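Local coordinates for 3-oxoacyl-[acyl-carrier-protein] synthase, mitochondrial (Arabidopsis thaliana, PDB 2IX4), which catalyses the condensation steps of mitochondrial fatty acid synthesis, lengthening acyl chains by two carbons taken from malonyl-ACP, at residues 30-34 with 231-235; 38-42 with 209-213; 223-228 with 242-248; 239-243 with 391-395; 351-356 with 382-386. All blocks are in the same frame, centred on the assembly; numbering follows the deposited sequence.

Contact 1: 30-34 with 231-235; sequences CGIRG and SPQEA
The side-chain amide of Gln233 lies against the backbone of Cys30 to Ile32, where the chain enters the short strand 32-34 of the thiolase-like fold, and it serves two carbonyls with one nitrogen. NE2 donates to Ile32 O at 2.8 Å, in that carbonyl's plane and on a lone pair, with the N-H somewhat bent. The second N-H is almost straight (172°) toward Cys30 O, yet it meets this oxygen from above the carbonyl plane, Gln233 NE2 to Cys30 O being 3.2 Å. Both acceptors lie close to the plane of the amide, so the flat group is fixed in rotation. A bend at chi2 (-83°) folds the Gln233 chain back to bring the amide there. Its other end is held through a water that donates to Gln233 OE1 and accepts from Cys30 N, while Cys30 CB packs beside OE1.

At the strand's first residue, the branch CG2 of Ile32 sits 3.3 Å from Pro232 O; the Ile32 side chain also packs on Val61 and Ala63 of the paired strand 61-63. The ring of Pro232, first residue of the 3-10 turn 232-234, lies along the backbone of Arg33 and Gly34. The Arg33 side chain leaves the backbone on the side away from Pro232; its guanidinium forms a salt bridge with Asp39 and a cation-pi contact with Phe64. The nearest ring-to-strand approach is Pro232 CB to Arg33 C, 3.7 Å.

Contact 2: 38-42 with 209-213; sequences DDLKM and SIDAL
Ile210 O takes the shortest polar bond here, from Lys41 NZ at 2.9 Å, just ahead of helix 212-220 in the thiolase-like fold. The ammonium comes in tilted 17° from the carbonyl plane. Bends at chi2 (-59°) and chi4 (-55°) curl the lysine back over its own turn, so that NZ also reaches Asp39 O in a weak bond. The ammonium thus lies near two carbonyl oxygens, Asp39 O and Ile210 O, which are only 3.2 Å apart and could otherwise repel each other; its charge probably eases that closeness. On the way, the Lys41 and Asp211 side chains cross at about a right angle, CG against CB.

Asp211 is the N-cap of the helix: its side chain caps a backbone N in the first turn, and OD1 also bonds to Ser214 OG. The first helical residue, Ala212, is tied across the contact by its N-H to Leu40 O at 3.0 Å, so the bond joins the 3-10 turn 38-40 to the helix start. Met42 brings its sulfur over the methyl of Ala212, and its side chain also packs on Ile137 of the second subunit, placing the contact beside the dimer interface. On the same methyl, Leu40 CD2 rests 4.2 Å from Ala212 CB.

Contact 3: 223-228 with 242-248; sequences ALSTKF and DRDGFVI
The carboxylate of Asp244 receives three donors from the segment 223-228. Ser225 OG gives its proton to OD1 at 2.8 Å, on the syn side. OD2 takes two backbone N-H groups, Thr226 N and Lys227 N, from opposite faces of the carboxylate plane; both bonds are nearly straight (167° and 166°), the latter on the syn side. A water donates to the same OD2 and lies close to Thr226 OG1. With chi1 at 76°, the carboxyl group of Asp244 sits between its own N and carbonyl carbon, facing the backbone N-H groups of Thr226 and Lys227. Lys227 passes the carboxylate obliquely, with CG and CD beside OD2, and ends in a salt bridge, NZ to Asp242 OD1 at 3.0 Å. The Phe228 ring offers its edge to Asp244 OD1 and Asp242 O, its plane perpendicular to the Asp244 carboxylate.

Beyond these polar bonds the backbones join in a single bridge: Phe246 N donates to Ala223 O and Ser225 N to Phe246 O, each 2.9 Å. Gly245 lies so close to Leu224 and Ser225 that a side chain would clash. Leu224 CD2 stands over a face of the Phe246 ring in a CH-pi contact, 3.9 Å from the centroid, and also touches Ile248 CG1, while Ala223 CB meets ring atom CE2.

Farther out, Phe246 meets the ring of His359, a predicted active-site residue, edge-to-face, and its side chain is about 5 Å from bound hexanoic acid. Three neutral donors would be expected to stabilise Asp244 as an anion, and the neighbouring bridge probably helps to place Phe246 beside the hexanoic acid pocket.

Contact 4: 239-243 with 391-395; sequences FDCDR and DPIFD
Arg243 grips one oxygen of Asp391 end-on: NH2 meets OD2 at 2.9 Å and NH1 the same atom at 3.2 Å. The oxygen lies in the guanidinium plane, but the carboxylate is turned 45° against it, so NH1 uses the anti lone pair while NH2 comes from above the carboxylate plane. The arginine runs extended from CG to NE, and NH1 also donates to Asp240 O at 2.7 Å. Outside the two segments NE bonds to Thr324 O and NH2 to Pro325 O. A leucine in place of Arg243 would probably leave the Asp391 carboxylate without its charged mate and the carbonyls of Asp240, Thr324 and Pro325 without these donors.

One backbone bond crosses, Asp391 N to Phe239 O at 2.9 Å, nearly along the C=O axis.

The aromatic part is an offset edge-to-face pair. Phe394 turns its edge to the face of Phe239, with planes 88° apart and centroids 5.3 Å apart; Phe394 CZ comes to 3.4 Å from Phe239 CD2, and CE1 touches Phe239 CB. Ile393 CG2 covers a face of the Phe394 ring over its centre. At the more exposed margin, Cys241 SG rests on the ring atom CD of Pro392.

Each segment is shaped by its own aspartate: Asp240 OD2 accepts from Asp242 N and Asp391 OD1 from Ile393 N. The contact is thus a meeting of two type I beta turns, each with an Asx turn, linking two loops of the ketosynthase fold beside helix 325-339.

Contact 5: 351-356 with 382-386; sequences SSTKGA and PMTLN
Ser351, at the end of strand 349-351 in the mixed sheet of the thiolase-like fold, gives its hydroxyl proton to Pro382 O at 2.7 Å, from above the carbonyl plane. This is the close-packed part of the contact. With chi1 at 62°, Ser351 OG lies between its own N and carbonyl carbon, toward the proline, and it also bonds to Tyr316. Thr384 OG1 takes the N-H of Ser352 at 3.2 Å and itself bonds to Leu401 O, while its methyl CG2 lies against Ser352 O. A chi1 of -46° puts OG1 of Thr384 beside the backbone N and CG2 anti to it. Close by, Thr353 CG2 reaches Pro382 CG at 3.6 Å, and Leu25 of helix 18-26 packs on both residues. A valine replacing Thr384 would probably leave Ser352 N and Leu401 O each without this hydroxyl partner. The buried Ser352 OG accepts a weak capping bond from Lys354 N at the helix start and is held more firmly by Ala321 O. Gly355 also belongs to the tight part, since a beta carbon there would press on Leu385 CB. The potassium ion is about 6 Å from the Thr353 side chain.

Elsewhere the join to helix 354-357 is looser and partly wet. A water bridges the backbones, donating to Ser352 O at 2.7 Å and accepting from Leu385 N. Leu385, partly exposed, meets the helix through a single branch: its CD1 touches Ala356 CA and lies 3.8 Å from Ala356 CB.

In the fold
All five contacts lie in the one ketosynthase fold. Along the chain, contact 2 is nested in the loop closed by contact 1, contacts 1 and 3 alternate their segments, contact 3 shares Asp242 and Arg243 with contact 4, and contact 5 is nested within contact 4. Contacts 1 and 3, centres about 11 Å apart, are joined by Ile32 on Val247; Gly31 and Gln233 link contact 1 to contact 5, centres about 13 Å apart. Contacts 2 and 4 mark the extremes, centres about 32 Å apart. The long loop between helix 212-220 and strand 251-259 feeds contacts 1, 3 and 4, so one loop meets strand 32-34, its own neighbouring residues and the 391-395 loop, with Phe246 of contact 3 beside His359.

Contact 1: 30-34 with 231-235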
# COMPACT_ATOMS: atom_id res chain seq x y z
N CYS A 30 -16.29 -24.28 -9.46
CA CYS A 30 -16.23 -22.88 -9.87
C CYS A 30 -17.13 -22.02 -8.99
O CYS A 30 -18.29 -22.38 -8.74
CB CYS A 30 -16.65 -22.76 -11.34
SG CYS A 30 -16.58 -21.10 -12.02
N GLY A 31 -16.60 -20.90 -8.51
CA GLY A 31 -17.33 -20.02 -7.59
C GLY A 31 -18.05 -18.86 -8.23
O GLY A 31 -18.57 -17.99 -7.52
N ILE A 32 -18.10 -18.83 -9.57
CA ILE A 32 -18.74 -17.74 -10.31
C ILE A 32 -20.25 -17.93 -10.44
O ILE A 32 -20.72 -19.03 -10.75
CB ILE A 32 -18.15 -17.59 -11.75
CG1 ILE A 32 -16.61 -17.61 -11.76
CG2 ILE A 32 -18.75 -16.37 -12.48
CD1 ILE A 32 -15.93 -16.38 -11.26
N ARG A 33 -21.00 -16.85 -10.21
CA ARG A 33 -22.44 -16.83 -10.46
C ARG A 33 -22.88 -15.49 -11.03
O ARG A 33 -22.10 -14.53 -11.05
CB ARG A 33 -23.23 -17.16 -9.18
CG ARG A 33 -23.07 -16.16 -8.04
CD ARG A 33 -24.17 -16.36 -7.00
NE ARG A 33 -23.98 -15.52 -5.82
CZ ARG A 33 -24.34 -14.24 -5.74
NH1 ARG A 33 -24.91 -13.63 -6.78
NH2 ARG A 33 -24.13 -13.57 -4.62
N GLY A 34 -24.12 -15.41 -11.50
CA GLY A 34 -24.68 -14.17 -12.01
C GLY A 34 -24.96 -13.15 -10.92
O GLY A 34 -25.28 -13.51 -9.78
N SER A 231 -24.21 -17.62 -18.96
CA SER A 231 -23.47 -18.84 -18.61
C SER A 231 -22.29 -18.52 -17.68
O SER A 231 -21.14 -18.66 -18.09
CB SER A 231 -22.98 -19.54 -19.88
OG SER A 231 -24.06 -19.90 -20.73
N PRO A 232 -22.58 -18.10 -16.43
CA PRO A 232 -21.54 -17.63 -15.50
C PRO A 232 -20.39 -18.62 -15.27
O PRO A 232 -19.23 -18.20 -15.19
CB PRO A 232 -22.31 -17.38 -14.19
CG PRO A 232 -23.62 -18.08 -14.36
CD PRO A 232 -23.92 -18.03 -15.82
N GLN A 233 -20.70 -19.91 -15.18
CA GLN A 233 -19.68 -20.94 -14.92
C GLN A 233 -18.64 -21.06 -16.04
O GLN A 233 -17.61 -21.72 -15.87
CB GLN A 233 -20.35 -22.30 -14.66
CG GLN A 233 -21.16 -22.36 -13.38
CD GLN A 233 -20.31 -22.66 -12.16
OE1 GLN A 233 -19.89 -23.80 -11.94
NE2 GLN A 233 -20.06 -21.64 -11.35
N GLU A 234 -18.92 -20.42 -17.17
CA GLU A 234 -18.03 -20.44 -18.32
C GLU A 234 -17.42 -19.07 -18.64
O GLU A 234 -16.77 -18.91 -19.68
CB GLU A 234 -18.76 -21.02 -19.53
CG GLU A 234 -18.93 -22.54 -19.47
CD GLU A 234 -19.92 -23.07 -20.49
OE1 GLU A 234 -19.80 -22.72 -21.68
OE2 GLU A 234 -20.81 -23.85 -20.09
N ALA A 235 -17.62 -18.11 -17.74
CA ALA A 235 -17.19 -16.72 -17.96
C ALA A 235 -15.69 -16.49 -17.81
O ALA A 235 -15.12 -15.65 -18.52
CB ALA A 235 -17.97 -15.79 -17.05
O HOH W 1 -18.74 -25.57 -9.76

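Contact 2: 38-42 with 209-213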
# COMPACT_ATOMS: atom_id res chain seq x y z
N ASP A 38 -28.90 -7.37 -4.93
CA ASP A 38 -28.27 -7.40 -3.61
C ASP A 38 -26.75 -7.27 -3.69
O ASP A 38 -26.10 -6.75 -2.77
CB ASP A 38 -28.64 -8.68 -2.86
CG ASP A 38 -30.08 -8.69 -2.38
OD1 ASP A 38 -30.69 -9.78 -2.33
OD2 ASP A 38 -30.61 -7.61 -2.05
N ASP A 39 -26.18 -7.75 -4.80
CA ASP A 39 -24.73 -7.76 -5.00
C ASP A 39 -24.14 -6.37 -5.26
O ASP A 39 -22.92 -6.19 -5.19
CB ASP A 39 -24.37 -8.72 -6.14
CG ASP A 39 -24.83 -10.15 -5.87
OD1 ASP A 39 -24.86 -10.57 -4.70
OD2 ASP A 39 -25.17 -10.85 -6.85
N LEU A 40 -25.00 -5.39 -5.54
CA LEU A 40 -24.57 -4.02 -5.80
C LEU A 40 -24.07 -3.31 -4.55
O LEU A 40 -23.36 -2.30 -4.64
CB LEU A 40 -25.72 -3.20 -6.41
CG LEU A 40 -26.36 -3.65 -7.73
CD1 LEU A 40 -27.69 -2.93 -7.93
CD2 LEU A 40 -25.44 -3.41 -8.91
N LYS A 41 -24.44 -3.85 -3.38
CA LYS A 41 -24.16 -3.27 -2.06
C LYS A 41 -24.78 -1.87 -1.91
O LYS A 41 -24.18 -0.99 -1.30
CB LYS A 41 -22.65 -3.22 -1.76
CG LYS A 41 -21.90 -4.55 -1.90
CD LYS A 41 -22.44 -5.64 -0.98
CE LYS A 41 -21.64 -6.94 -1.13
NZ LYS A 41 -21.56 -7.45 -2.54
N MET A 42 -25.99 -1.70 -2.45
CA MET A 42 -26.66 -0.40 -2.46
C MET A 42 -27.90 -0.35 -1.55
O MET A 42 -28.94 0.18 -1.94
CB MET A 42 -27.03 -0.01 -3.89
CG MET A 42 -25.85 0.42 -4.75
SD MET A 42 -26.27 0.65 -6.49
CE MET A 42 -27.48 1.97 -6.40
N SER A 209 -14.47 -6.14 -3.21
CA SER A 209 -14.78 -5.03 -4.10
C SER A 209 -15.85 -5.39 -5.13
O SER A 209 -15.82 -4.91 -6.25
CB SER A 209 -13.49 -4.55 -4.77
OG SER A 209 -13.57 -3.17 -5.08
N ILE A 210 -16.80 -6.25 -4.74
CA ILE A 210 -17.95 -6.52 -5.61
C ILE A 210 -19.11 -5.61 -5.21
O ILE A 210 -19.83 -5.88 -4.25
CB ILE A 210 -18.39 -8.01 -5.62
CG1 ILE A 210 -17.20 -8.93 -5.95
CG2 ILE A 210 -19.52 -8.22 -6.65
CD1 ILE A 210 -17.50 -10.41 -5.83
N ASP A 211 -19.27 -4.53 -5.97
CA ASP A 211 -20.29 -3.52 -5.72
C ASP A 211 -20.49 -2.71 -6.99
O ASP A 211 -19.70 -2.80 -7.92
CB ASP A 211 -19.88 -2.60 -4.55
CG ASP A 211 -18.47 -2.04 -4.71
OD1 ASP A 211 -18.25 -1.16 -5.57
OD2 ASP A 211 -17.58 -2.48 -3.96
N ALA A 212 -21.55 -1.90 -6.99
CA ALA A 212 -21.98 -1.14 -8.17
C ALA A 212 -20.85 -0.40 -8.89
O ALA A 212 -20.62 -0.60 -10.08
CB ALA A 212 -23.08 -0.18 -7.80
N LEU A 213 -20.14 0.45 -8.15
CA LEU A 213 -19.14 1.32 -8.74
C LEU A 213 -17.87 0.58 -9.17
O LEU A 213 -17.25 0.93 -10.17
CB LEU A 213 -18.80 2.49 -7.81
CG LEU A 213 -18.12 3.70 -8.46
CD1 LEU A 213 -18.87 4.16 -9.73
CD2 LEU A 213 -17.99 4.85 -7.46

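Contact 3: 223-228 with 242-248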
# COMPACT_ATOMS: atom_id res chain seq x y z
N ALA A 223 -12.21 -4.19 -18.85
CA ALA A 223 -11.39 -5.22 -18.24
C ALA A 223 -12.18 -6.49 -17.91
O ALA A 223 -11.59 -7.54 -17.67
CB ALA A 223 -10.70 -4.68 -16.99
N LEU A 224 -13.51 -6.37 -17.89
CA LEU A 224 -14.38 -7.46 -17.42
C LEU A 224 -15.04 -8.28 -18.53
O LEU A 224 -15.31 -7.77 -19.62
CB LEU A 224 -15.46 -6.92 -16.47
CG LEU A 224 -15.04 -6.23 -15.17
CD1 LEU A 224 -16.25 -5.94 -14.29
CD2 LEU A 224 -14.02 -7.04 -14.40
N SER A 225 -15.31 -9.55 -18.21
CA SER A 225 -16.07 -10.45 -19.07
C SER A 225 -17.52 -9.98 -19.18
O SER A 225 -18.14 -9.65 -18.17
CB SER A 225 -16.02 -11.86 -18.49
OG SER A 225 -16.86 -12.75 -19.21
N THR A 226 -18.07 -9.96 -20.40
CA THR A 226 -19.44 -9.48 -20.63
C THR A 226 -20.35 -10.44 -21.42
O THR A 226 -21.57 -10.41 -21.24
CB THR A 226 -19.47 -8.09 -21.33
OG1 THR A 226 -19.07 -8.24 -22.70
CG2 THR A 226 -18.56 -7.09 -20.63
N LYS A 227 -19.76 -11.27 -22.28
CA LYS A 227 -20.55 -12.10 -23.20
C LYS A 227 -21.01 -13.46 -22.64
O LYS A 227 -21.69 -14.21 -23.34
CB LYS A 227 -19.82 -12.27 -24.54
CG LYS A 227 -18.68 -13.28 -24.54
CD LYS A 227 -17.75 -13.02 -25.71
CE LYS A 227 -16.82 -14.19 -25.99
NZ LYS A 227 -17.44 -15.15 -26.94
N PHE A 228 -20.63 -13.76 -21.40
CA PHE A 228 -21.02 -15.01 -20.76
C PHE A 228 -21.96 -14.80 -19.57
O PHE A 228 -21.98 -15.62 -18.65
CB PHE A 228 -19.78 -15.80 -20.31
CG PHE A 228 -18.85 -16.18 -21.43
CD1 PHE A 228 -17.61 -15.56 -21.56
CD2 PHE A 228 -19.21 -17.17 -22.34
CE1 PHE A 228 -16.74 -15.91 -22.59
CE2 PHE A 228 -18.35 -17.52 -23.38
CZ PHE A 228 -17.11 -16.89 -23.50
N ASP A 242 -11.81 -17.91 -26.49
CA ASP A 242 -13.02 -17.12 -26.32
C ASP A 242 -13.08 -16.26 -25.05
O ASP A 242 -14.14 -15.72 -24.73
CB ASP A 242 -14.26 -18.01 -26.44
CG ASP A 242 -14.83 -18.01 -27.83
OD1 ASP A 242 -15.46 -17.00 -28.21
OD2 ASP A 242 -14.64 -19.02 -28.54
N ARG A 243 -11.95 -16.12 -24.36
CA ARG A 243 -11.86 -15.23 -23.20
C ARG A 243 -12.16 -13.78 -23.59
O ARG A 243 -11.80 -13.35 -24.69
CB ARG A 243 -10.49 -15.36 -22.51
CG ARG A 243 -9.29 -14.88 -23.34
CD ARG A 243 -7.97 -15.32 -22.72
NE ARG A 243 -6.81 -14.82 -23.46
CZ ARG A 243 -6.23 -15.45 -24.48
NH1 ARG A 243 -6.70 -16.62 -24.91
NH2 ARG A 243 -5.18 -14.91 -25.08
N ASP A 244 -12.83 -13.04 -22.71
CA ASP A 244 -13.23 -11.66 -23.02
C ASP A 244 -13.12 -10.69 -21.83
O ASP A 244 -13.81 -9.67 -21.78
CB ASP A 244 -14.64 -11.64 -23.63
CG ASP A 244 -15.75 -11.85 -22.60
OD1 ASP A 244 -15.59 -12.68 -21.67
OD2 ASP A 244 -16.79 -11.17 -22.72
N GLY A 245 -12.23 -11.00 -20.89
CA GLY A 245 -12.00 -10.16 -19.72
C GLY A 245 -12.14 -10.97 -18.45
O GLY A 245 -12.69 -12.07 -18.48
N PHE A 246 -11.64 -10.45 -17.33
CA PHE A 246 -11.72 -11.20 -16.08
C PHE A 246 -13.07 -11.05 -15.36
O PHE A 246 -13.90 -10.21 -15.71
CB PHE A 246 -10.52 -10.93 -15.15
CG PHE A 246 -10.46 -9.54 -14.57
CD1 PHE A 246 -11.16 -9.21 -13.41
CD2 PHE A 246 -9.66 -8.56 -15.17
CE1 PHE A 246 -11.09 -7.93 -12.86
CE2 PHE A 246 -9.58 -7.28 -14.63
CZ PHE A 246 -10.29 -6.96 -13.47
N VAL A 247 -13.28 -11.92 -14.38
CA VAL A 247 -14.48 -11.90 -13.56
C VAL A 247 -14.02 -11.51 -12.16
O VAL A 247 -13.16 -12.19 -11.60
CB VAL A 247 -15.16 -13.28 -13.54
CG1 VAL A 247 -16.36 -13.29 -12.61
CG2 VAL A 247 -15.59 -13.69 -14.95
N ILE A 248 -14.57 -10.42 -11.63
CA ILE A 248 -14.20 -9.92 -10.31
C ILE A 248 -14.57 -10.96 -9.25
O ILE A 248 -15.67 -11.50 -9.26
CB ILE A 248 -14.87 -8.55 -9.97
CG1 ILE A 248 -14.43 -7.47 -10.95
CG2 ILE A 248 -14.50 -8.09 -8.56
CD1 ILE A 248 -15.08 -6.12 -10.72
O HOH W 2 -16.72 -8.91 -23.84

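Contact 4: 239-243 with 391-395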
# COMPACT_ATOMS: atom_id res chain seq x y z
N PHE A 239 -6.46 -18.54 -20.87
CA PHE A 239 -5.79 -19.19 -22.01
C PHE A 239 -6.71 -19.71 -23.14
O PHE A 239 -6.22 -20.25 -24.14
CB PHE A 239 -4.84 -20.31 -21.55
CG PHE A 239 -3.76 -19.87 -20.58
CD1 PHE A 239 -3.65 -20.50 -19.34
CD2 PHE A 239 -2.86 -18.87 -20.92
CE1 PHE A 239 -2.65 -20.12 -18.44
CE2 PHE A 239 -1.86 -18.48 -20.02
CZ PHE A 239 -1.75 -19.11 -18.78
N ASP A 240 -8.02 -19.55 -22.98
CA ASP A 240 -9.00 -19.99 -23.98
C ASP A 240 -9.20 -18.93 -25.07
O ASP A 240 -9.14 -17.74 -24.79
CB ASP A 240 -10.35 -20.32 -23.33
CG ASP A 240 -11.33 -20.95 -24.30
OD1 ASP A 240 -11.18 -22.15 -24.59
OD2 ASP A 240 -12.25 -20.24 -24.76
N CYS A 241 -9.44 -19.37 -26.30
CA CYS A 241 -9.63 -18.47 -27.44
C CYS A 241 -10.82 -17.51 -27.28
O CYS A 241 -10.83 -16.43 -27.87
CB CYS A 241 -9.77 -19.26 -28.74
SG CYS A 241 -8.22 -19.90 -29.39
N ASP A 242 -11.81 -17.91 -26.49
CA ASP A 242 -13.02 -17.12 -26.32
C ASP A 242 -13.08 -16.26 -25.05
O ASP A 242 -14.14 -15.72 -24.73
CB ASP A 242 -14.26 -18.01 -26.44
CG ASP A 242 -14.83 -18.01 -27.83
OD1 ASP A 242 -15.46 -17.00 -28.21
OD2 ASP A 242 -14.64 -19.02 -28.54
N ARG A 243 -11.95 -16.12 -24.36
CA ARG A 243 -11.86 -15.23 -23.20
C ARG A 243 -12.16 -13.78 -23.59
O ARG A 243 -11.80 -13.35 -24.69
CB ARG A 243 -10.49 -15.36 -22.51
CG ARG A 243 -9.29 -14.88 -23.34
CD ARG A 243 -7.97 -15.32 -22.72
NE ARG A 243 -6.81 -14.82 -23.46
CZ ARG A 243 -6.23 -15.45 -24.48
NH1 ARG A 243 -6.70 -16.62 -24.91
NH2 ARG A 243 -5.18 -14.91 -25.08
N ASP A 391 -5.33 -21.13 -26.77
CA ASP A 391 -4.74 -20.04 -27.55
C ASP A 391 -3.74 -20.57 -28.58
O ASP A 391 -2.99 -21.50 -28.28
CB ASP A 391 -4.07 -19.04 -26.60
CG ASP A 391 -3.69 -17.73 -27.29
OD1 ASP A 391 -2.64 -17.70 -27.97
OD2 ASP A 391 -4.43 -16.74 -27.14
N PRO A 392 -3.75 -20.01 -29.81
CA PRO A 392 -2.82 -20.38 -30.89
C PRO A 392 -1.35 -20.50 -30.49
O PRO A 392 -0.61 -21.24 -31.14
CB PRO A 392 -2.99 -19.23 -31.89
CG PRO A 392 -4.38 -18.80 -31.72
CD PRO A 392 -4.70 -18.97 -30.26
N ILE A 393 -0.93 -19.79 -29.45
CA ILE A 393 0.44 -19.89 -28.95
C ILE A 393 0.76 -21.31 -28.45
O ILE A 393 1.91 -21.75 -28.50
CB ILE A 393 0.75 -18.82 -27.85
CG1 ILE A 393 2.27 -18.64 -27.68
CG2 ILE A 393 0.08 -19.17 -26.51
CD1 ILE A 393 2.67 -17.34 -27.01
N PHE A 394 -0.27 -22.01 -27.98
CA PHE A 394 -0.11 -23.34 -27.42
C PHE A 394 -0.17 -24.44 -28.48
O PHE A 394 -0.84 -24.29 -29.51
CB PHE A 394 -1.16 -23.60 -26.34
CG PHE A 394 -1.11 -22.62 -25.20
CD1 PHE A 394 -2.17 -21.76 -24.96
CD2 PHE A 394 0.00 -22.57 -24.36
CE1 PHE A 394 -2.13 -20.86 -23.90
CE2 PHE A 394 0.06 -21.67 -23.30
CZ PHE A 394 -1.01 -20.82 -23.07
N ASP A 395 0.54 -25.53 -28.23
CA ASP A 395 0.50 -26.71 -29.09
C ASP A 395 0.38 -27.97 -28.24
O ASP A 395 0.21 -27.90 -27.02
CB ASP A 395 1.71 -26.76 -30.03
CG ASP A 395 3.05 -26.86 -29.30
OD1 ASP A 395 3.11 -27.40 -28.17
OD2 ASP A 395 4.06 -26.41 -29.87

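Contact 5: 351-356 with 382-386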
# COMPACT_ATOMS: atom_id res chain seq x y z
N SER A 351 -0.76 -23.65 -14.93
CA SER A 351 -2.19 -23.41 -14.99
C SER A 351 -2.53 -22.06 -14.37
O SER A 351 -1.72 -21.49 -13.64
CB SER A 351 -2.95 -24.52 -14.24
OG SER A 351 -2.60 -24.53 -12.86
N SER A 352 -3.72 -21.56 -14.69
CA SER A 352 -4.30 -20.44 -13.96
C SER A 352 -5.55 -20.92 -13.24
O SER A 352 -6.40 -21.58 -13.83
CB SER A 352 -4.66 -19.29 -14.89
OG SER A 352 -5.39 -18.31 -14.18
N THR A 353 -5.65 -20.59 -11.95
CA THR A 353 -6.77 -21.02 -11.12
C THR A 353 -7.91 -20.00 -11.09
O THR A 353 -8.90 -20.17 -10.37
CB THR A 353 -6.30 -21.37 -9.69
OG1 THR A 353 -5.38 -20.37 -9.23
CG2 THR A 353 -5.61 -22.71 -9.66
N LYS A 354 -7.77 -18.94 -11.89
CA LYS A 354 -8.76 -17.86 -11.94
C LYS A 354 -10.06 -18.24 -12.64
O LYS A 354 -11.07 -17.55 -12.50
CB LYS A 354 -8.15 -16.59 -12.55
CG LYS A 354 -7.18 -15.87 -11.62
CD LYS A 354 -6.86 -14.47 -12.12
CE LYS A 354 -6.01 -13.68 -11.13
NZ LYS A 354 -4.63 -14.24 -10.99
N GLY A 355 -10.05 -19.33 -13.40
CA GLY A 355 -11.29 -19.90 -13.94
C GLY A 355 -12.23 -20.33 -12.82
O GLY A 355 -13.45 -20.27 -12.98
N ALA A 356 -11.65 -20.74 -11.69
CA ALA A 356 -12.39 -21.25 -10.54
C ALA A 356 -12.71 -20.18 -9.49
O ALA A 356 -13.84 -20.12 -8.98
CB ALA A 356 -11.63 -22.40 -9.89
N PRO A 382 -3.18 -27.87 -9.78
CA PRO A 382 -4.57 -27.60 -10.13
C PRO A 382 -4.79 -27.33 -11.62
O PRO A 382 -3.87 -26.89 -12.32
CB PRO A 382 -4.91 -26.36 -9.30
CG PRO A 382 -3.61 -25.69 -9.08
CD PRO A 382 -2.57 -26.77 -9.02
N MET A 383 -6.01 -27.59 -12.08
CA MET A 383 -6.39 -27.39 -13.48
C MET A 383 -6.70 -25.93 -13.81
O MET A 383 -6.97 -25.13 -12.91
CB MET A 383 -7.61 -28.25 -13.82
CG MET A 383 -8.91 -27.81 -13.15
SD MET A 383 -10.29 -28.92 -13.45
CE MET A 383 -9.99 -30.19 -12.24
N THR A 384 -6.66 -25.61 -15.10
CA THR A 384 -7.28 -24.39 -15.62
C THR A 384 -8.66 -24.79 -16.13
O THR A 384 -8.78 -25.73 -16.92
CB THR A 384 -6.49 -23.78 -16.81
OG1 THR A 384 -5.10 -23.75 -16.50
CG2 THR A 384 -6.97 -22.37 -17.11
N LEU A 385 -9.69 -24.09 -15.68
CA LEU A 385 -11.05 -24.36 -16.15
C LEU A 385 -11.33 -23.68 -17.48
O LEU A 385 -10.74 -22.64 -17.79
CB LEU A 385 -12.09 -23.92 -15.11
CG LEU A 385 -12.27 -24.76 -13.84
CD1 LEU A 385 -13.25 -24.08 -12.90
CD2 LEU A 385 -12.76 -26.17 -14.16
N ASN A 386 -12.21 -24.30 -18.27
CA ASN A 386 -12.77 -23.71 -19.49
C ASN A 386 -11.83 -23.50 -20.68
O ASN A 386 -12.05 -22.62 -21.51
CB ASN A 386 -13.55 -22.42 -19.17
CG ASN A 386 -14.71 -22.65 -18.23
OD1 ASN A 386 -15.43 -23.65 -18.35
ND2 ASN A 386 -14.91 -21.73 -17.30
O HOH W 3 -9.00 -22.15 -13.47